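Local coordinates for protein AT27789p (Drosophila melanogaster, PDB 5UZN) that probably binds mRNA, this piece being the third quasi-RNA recognition motif (qRRM3) of Glorund, the fly homologue of hnRNP F/H, at residues Y20-F28 with V39-H49. Sequence-based numbering, arbitrary orientation.
Sequences YTSFENDVF and VRINYNKKGLH
Val39 turns both methyls onto helix 24-31: CG2 sits over one face of the Phe28 ring, a CH-pi contact 4.0 Å from its centroid, and 3.6 Å from Val27 CG1. Its short, branched side chain suits so close a fit. Glu24 extends past Val39: OE1 accepts from a water that takes the N-H of Ile41; a second water takes that of Val39 and lies 2.8 Å from OE2. Ile41 is longer and reaches the helix start, its CD1 lying 3.7 Å from Phe23 C, at the N-cap residue, and 3.9 Å from Val27 CG2. Here the first helix of an RRM-type fold packs on the outermost strand of its antiparallel sheet. Tyr43 OH meets the Phe23 ring at its edge. Asn44 OD1 accepts from Lys46 N, an Asx turn, and from Leu48 N on the amide's opposite face. His49, whose chi1 of -157° swings CG away from the backbone N, slots its ring between Tyr20 CA and Ile41 CG2, and NE2 donates in the ring plane to Ser22 O at 2.6 Å. Were the imidazole cut back to an alanine, the Ser22 carbonyl would probably lose its donor and a gap open beside Tyr20 and Phe23. ND1 accepts from Gly51 N.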
loop_
_atom_site.group_PDB
_atom_site.type_symbol
_atom_site.label_atom_id
_atom_site.label_comp_id
_atom_site.label_asym_id
_atom_site.label_seq_id
_atom_site.Cartn_x
_atom_site.Cartn_y
_atom_site.Cartn_z
ATOM N N TYR A 20 -8.711 -1.677 -10.106
ATOM C CA TYR A 20 -8.699 -0.310 -10.610
ATOM C C TYR A 20 -9.751 0.566 -9.940
ATOM O O TYR A 20 -9.757 1.785 -10.164
ATOM C CB TYR A 20 -8.868 -0.330 -12.130
ATOM C CG TYR A 20 -7.786 -1.123 -12.865
ATOM C CD1 TYR A 20 -6.502 -1.247 -12.338
ATOM C CD2 TYR A 20 -8.052 -1.745 -14.083
ATOM C CE1 TYR A 20 -5.518 -1.965 -13.002
ATOM C CE2 TYR A 20 -7.065 -2.462 -14.760
ATOM C CZ TYR A 20 -5.801 -2.569 -14.206
ATOM O OH TYR A 20 -4.815 -3.283 -14.859
ATOM N N THR A 21 -10.618 -0.008 -9.104
ATOM C CA THR A 21 -11.531 0.773 -8.280
ATOM C C THR A 21 -11.009 1.022 -6.868
ATOM O O THR A 21 -11.722 1.608 -6.060
ATOM C CB THR A 21 -12.907 0.089 -8.179
ATOM O OG1 THR A 21 -12.740 -1.300 -7.876
ATOM C CG2 THR A 21 -13.669 0.229 -9.468
ATOM N N SER A 22 -9.790 0.608 -6.538
ATOM C CA SER A 22 -9.271 0.797 -5.183
ATOM C C SER A 22 -8.324 1.991 -5.123
ATOM O O SER A 22 -7.323 2.034 -5.848
ATOM C CB SER A 22 -8.559 -0.463 -4.697
ATOM O OG SER A 22 -9.509 -1.451 -4.336
ATOM N N PHE A 23 -8.625 2.942 -4.239
ATOM C CA PHE A 23 -7.816 4.141 -4.133
ATOM C C PHE A 23 -7.226 4.249 -2.743
ATOM O O PHE A 23 -7.067 3.224 -2.075
ATOM C CB PHE A 23 -8.658 5.347 -4.519
ATOM C CG PHE A 23 -9.215 5.233 -5.901
ATOM C CD1 PHE A 23 -8.400 5.462 -6.996
ATOM C CD2 PHE A 23 -10.535 4.832 -6.112
ATOM C CE1 PHE A 23 -8.887 5.336 -8.276
ATOM C CE2 PHE A 23 -11.028 4.692 -7.394
ATOM C CZ PHE A 23 -10.205 4.950 -8.482
ATOM N N GLU A 24 -6.891 5.464 -2.296
ATOM C CA GLU A 24 -6.124 5.580 -1.059
ATOM C C GLU A 24 -6.875 4.984 0.124
ATOM O O GLU A 24 -6.292 4.242 0.920
ATOM C CB GLU A 24 -5.760 7.043 -0.797
ATOM C CG GLU A 24 -4.524 7.490 -1.605
ATOM C CD GLU A 24 -4.194 8.973 -1.477
ATOM O OE1 GLU A 24 -3.957 9.621 -2.521
ATOM O OE2 GLU A 24 -4.156 9.491 -0.340
ATOM N N ASN A 25 -8.177 5.283 0.259
ATOM C CA ASN A 25 -8.889 4.799 1.437
ATOM C C ASN A 25 -8.935 3.279 1.486
ATOM O O ASN A 25 -8.933 2.704 2.578
ATOM C CB ASN A 25 -10.291 5.411 1.509
ATOM C CG ASN A 25 -10.264 6.859 2.019
ATOM O OD1 ASN A 25 -9.400 7.243 2.825
ATOM N ND2 ASN A 25 -11.194 7.668 1.540
ATOM N N ASP A 26 -8.945 2.604 0.331
ATOM C CA ASP A 26 -8.864 1.142 0.351
ATOM C C ASP A 26 -7.505 0.651 0.845
ATOM O O ASP A 26 -7.421 -0.397 1.502
ATOM C CB ASP A 26 -9.131 0.576 -1.039
ATOM C CG ASP A 26 -10.567 0.161 -1.234
ATOM O OD1 ASP A 26 -11.416 0.596 -0.438
ATOM O OD2 ASP A 26 -10.840 -0.607 -2.184
ATOM N N VAL A 27 -6.423 1.359 0.516
ATOM C CA VAL A 27 -5.126 0.961 1.062
ATOM C C VAL A 27 -5.120 1.146 2.570
ATOM O O VAL A 27 -4.713 0.249 3.317
ATOM C CB VAL A 27 -3.982 1.732 0.372
ATOM C CG1 VAL A 27 -2.624 1.343 0.958
ATOM C CG2 VAL A 27 -3.958 1.366 -1.095
ATOM N N PHE A 28 -5.608 2.269 3.056
ATOM C CA PHE A 28 -5.684 2.477 4.478
ATOM C C PHE A 28 -6.500 1.350 5.121
ATOM O O PHE A 28 -6.105 0.809 6.093
ATOM C CB PHE A 28 -6.224 3.872 4.812
ATOM C CG PHE A 28 -5.206 4.990 4.682
ATOM C CD1 PHE A 28 -4.190 5.121 5.555
ATOM C CD2 PHE A 28 -5.302 5.917 3.682
ATOM C CE1 PHE A 28 -3.280 6.153 5.449
ATOM C CE2 PHE A 28 -4.399 6.944 3.564
ATOM C CZ PHE A 28 -3.379 7.053 4.454
ATOM N N VAL A 39 -0.184 7.322 1.274
ATOM C CA VAL A 39 -0.417 6.293 0.267
ATOM C C VAL A 39 -0.397 6.973 -1.086
ATOM O O VAL A 39 -0.971 8.051 -1.248
ATOM C CB VAL A 39 -1.777 5.581 0.437
ATOM C CG1 VAL A 39 -2.049 4.701 -0.800
ATOM C CG2 VAL A 39 -1.802 4.770 1.718
ATOM N N ARG A 40 0.238 6.348 -1.997
ATOM C CA ARG A 40 0.265 6.847 -3.431
ATOM C C ARG A 40 -0.147 5.694 -4.501
ATOM O O ARG A 40 0.460 4.615 -4.738
ATOM C CB ARG A 40 1.669 7.288 -3.840
ATOM C CG ARG A 40 2.288 8.362 -2.975
ATOM C CD ARG A 40 3.392 9.083 -3.749
ATOM N NE ARG A 40 4.339 8.157 -4.366
ATOM C CZ ARG A 40 5.313 8.531 -5.188
ATOM N NH1 ARG A 40 6.127 7.617 -5.706
ATOM N NH2 ARG A 40 5.470 9.818 -5.498
ATOM N N ILE A 41 -1.329 5.990 -5.015
ATOM C CA ILE A 41 -1.795 5.116 -6.082
ATOM C C ILE A 41 -1.046 5.497 -7.345
ATOM O O ILE A 41 -0.856 6.687 -7.603
ATOM C CB ILE A 41 -3.313 5.282 -6.265
ATOM C CG1 ILE A 41 -4.058 5.051 -4.927
ATOM C CG2 ILE A 41 -3.782 4.426 -7.436
ATOM C CD1 ILE A 41 -3.915 3.586 -4.303
ATOM N N ASN A 42 -0.576 4.501 -8.113
ATOM C CA ASN A 42 0.150 4.747 -9.354
ATOM C C ASN A 42 -0.788 4.735 -10.557
ATOM O O ASN A 42 -1.674 3.881 -10.671
ATOM C CB ASN A 42 1.255 3.704 -9.562
ATOM C CG ASN A 42 2.382 3.848 -8.572
ATOM O OD1 ASN A 42 2.806 4.959 -8.267
ATOM N ND2 ASN A 42 2.857 2.727 -8.037
ATOM N N TYR A 43 -0.570 5.683 -11.467
ATOM C CA TYR A 43 -1.330 5.807 -12.704
ATOM C C TYR A 43 -0.360 5.886 -13.876
ATOM O O TYR A 43 0.842 6.106 -13.698
ATOM C CB TYR A 43 -2.233 7.061 -12.699
ATOM C CG TYR A 43 -3.173 7.189 -11.519
ATOM C CD1 TYR A 43 -2.708 7.570 -10.271
ATOM C CD2 TYR A 43 -4.542 6.951 -11.662
ATOM C CE1 TYR A 43 -3.572 7.703 -9.192
ATOM C CE2 TYR A 43 -5.410 7.065 -10.576
ATOM C CZ TYR A 43 -4.913 7.450 -9.346
ATOM O OH TYR A 43 -5.734 7.577 -8.239
ATOM N N ASN A 44 -0.884 5.717 -15.089
ATOM C CA ASN A 44 -0.123 6.131 -16.266
ATOM C C ASN A 44 -0.295 7.638 -16.522
ATOM O O ASN A 44 -0.992 8.352 -15.789
ATOM C CB ASN A 44 -0.531 5.316 -17.489
ATOM C CG ASN A 44 -1.978 5.554 -17.915
ATOM O OD1 ASN A 44 -2.606 6.576 -17.594
ATOM N ND2 ASN A 44 -2.510 4.602 -18.656
ATOM N N LYS A 45 0.339 8.142 -17.595
ATOM C CA LYS A 45 0.299 9.585 -17.847
ATOM C C LYS A 45 -1.071 10.096 -18.302
ATOM O O LYS A 45 -1.257 11.317 -18.371
ATOM C CB LYS A 45 1.357 9.992 -18.881
ATOM C CG LYS A 45 1.040 9.605 -20.326
ATOM C CD LYS A 45 2.207 9.994 -21.231
ATOM C CE LYS A 45 1.987 9.609 -22.684
ATOM N NZ LYS A 45 3.206 9.922 -23.499
ATOM N N LYS A 46 -2.030 9.224 -18.610
ATOM C CA LYS A 46 -3.381 9.666 -18.963
ATOM C C LYS A 46 -4.352 9.543 -17.790
ATOM O O LYS A 46 -5.565 9.768 -17.958
ATOM C CB LYS A 46 -3.921 8.878 -20.162
ATOM C CG LYS A 46 -3.115 8.962 -21.472
ATOM C CD LYS A 46 -2.898 10.393 -21.939
ATOM C CE LYS A 46 -2.857 10.476 -23.465
ATOM N NZ LYS A 46 -1.875 11.498 -23.969
ATOM N N GLY A 47 -3.852 9.188 -16.613
ATOM C CA GLY A 47 -4.689 9.115 -15.437
ATOM C C GLY A 47 -5.398 7.795 -15.239
ATOM O O GLY A 47 -6.391 7.760 -14.511
ATOM N N LEU A 48 -4.923 6.713 -15.858
ATOM C CA LEU A 48 -5.490 5.380 -15.664
ATOM C C LEU A 48 -4.782 4.637 -14.538
ATOM O O LEU A 48 -3.555 4.488 -14.570
ATOM C CB LEU A 48 -5.381 4.551 -16.937
ATOM C CG LEU A 48 -6.094 5.060 -18.183
ATOM C CD1 LEU A 48 -6.097 3.957 -19.228
ATOM C CD2 LEU A 48 -7.500 5.488 -17.812
ATOM N N HIS A 49 -5.571 4.142 -13.577
ATOM C CA HIS A 49 -5.083 3.298 -12.480
ATOM C C HIS A 49 -4.175 2.199 -13.019
ATOM O O HIS A 49 -4.551 1.459 -13.930
ATOM C CB HIS A 49 -6.292 2.687 -11.743
ATOM C CG HIS A 49 -6.027 2.256 -10.328
ATOM N ND1 HIS A 49 -5.043 1.355 -9.986
ATOM C CD2 HIS A 49 -6.663 2.572 -9.171
ATOM C CE1 HIS A 49 -5.072 1.144 -8.678
ATOM N NE2 HIS A 49 -6.047 1.872 -8.159
HETATM O O HOH W 1 -2.712 8.337 -4.500
HETATM O O HOH W 2 -1.965 9.516 1.425
#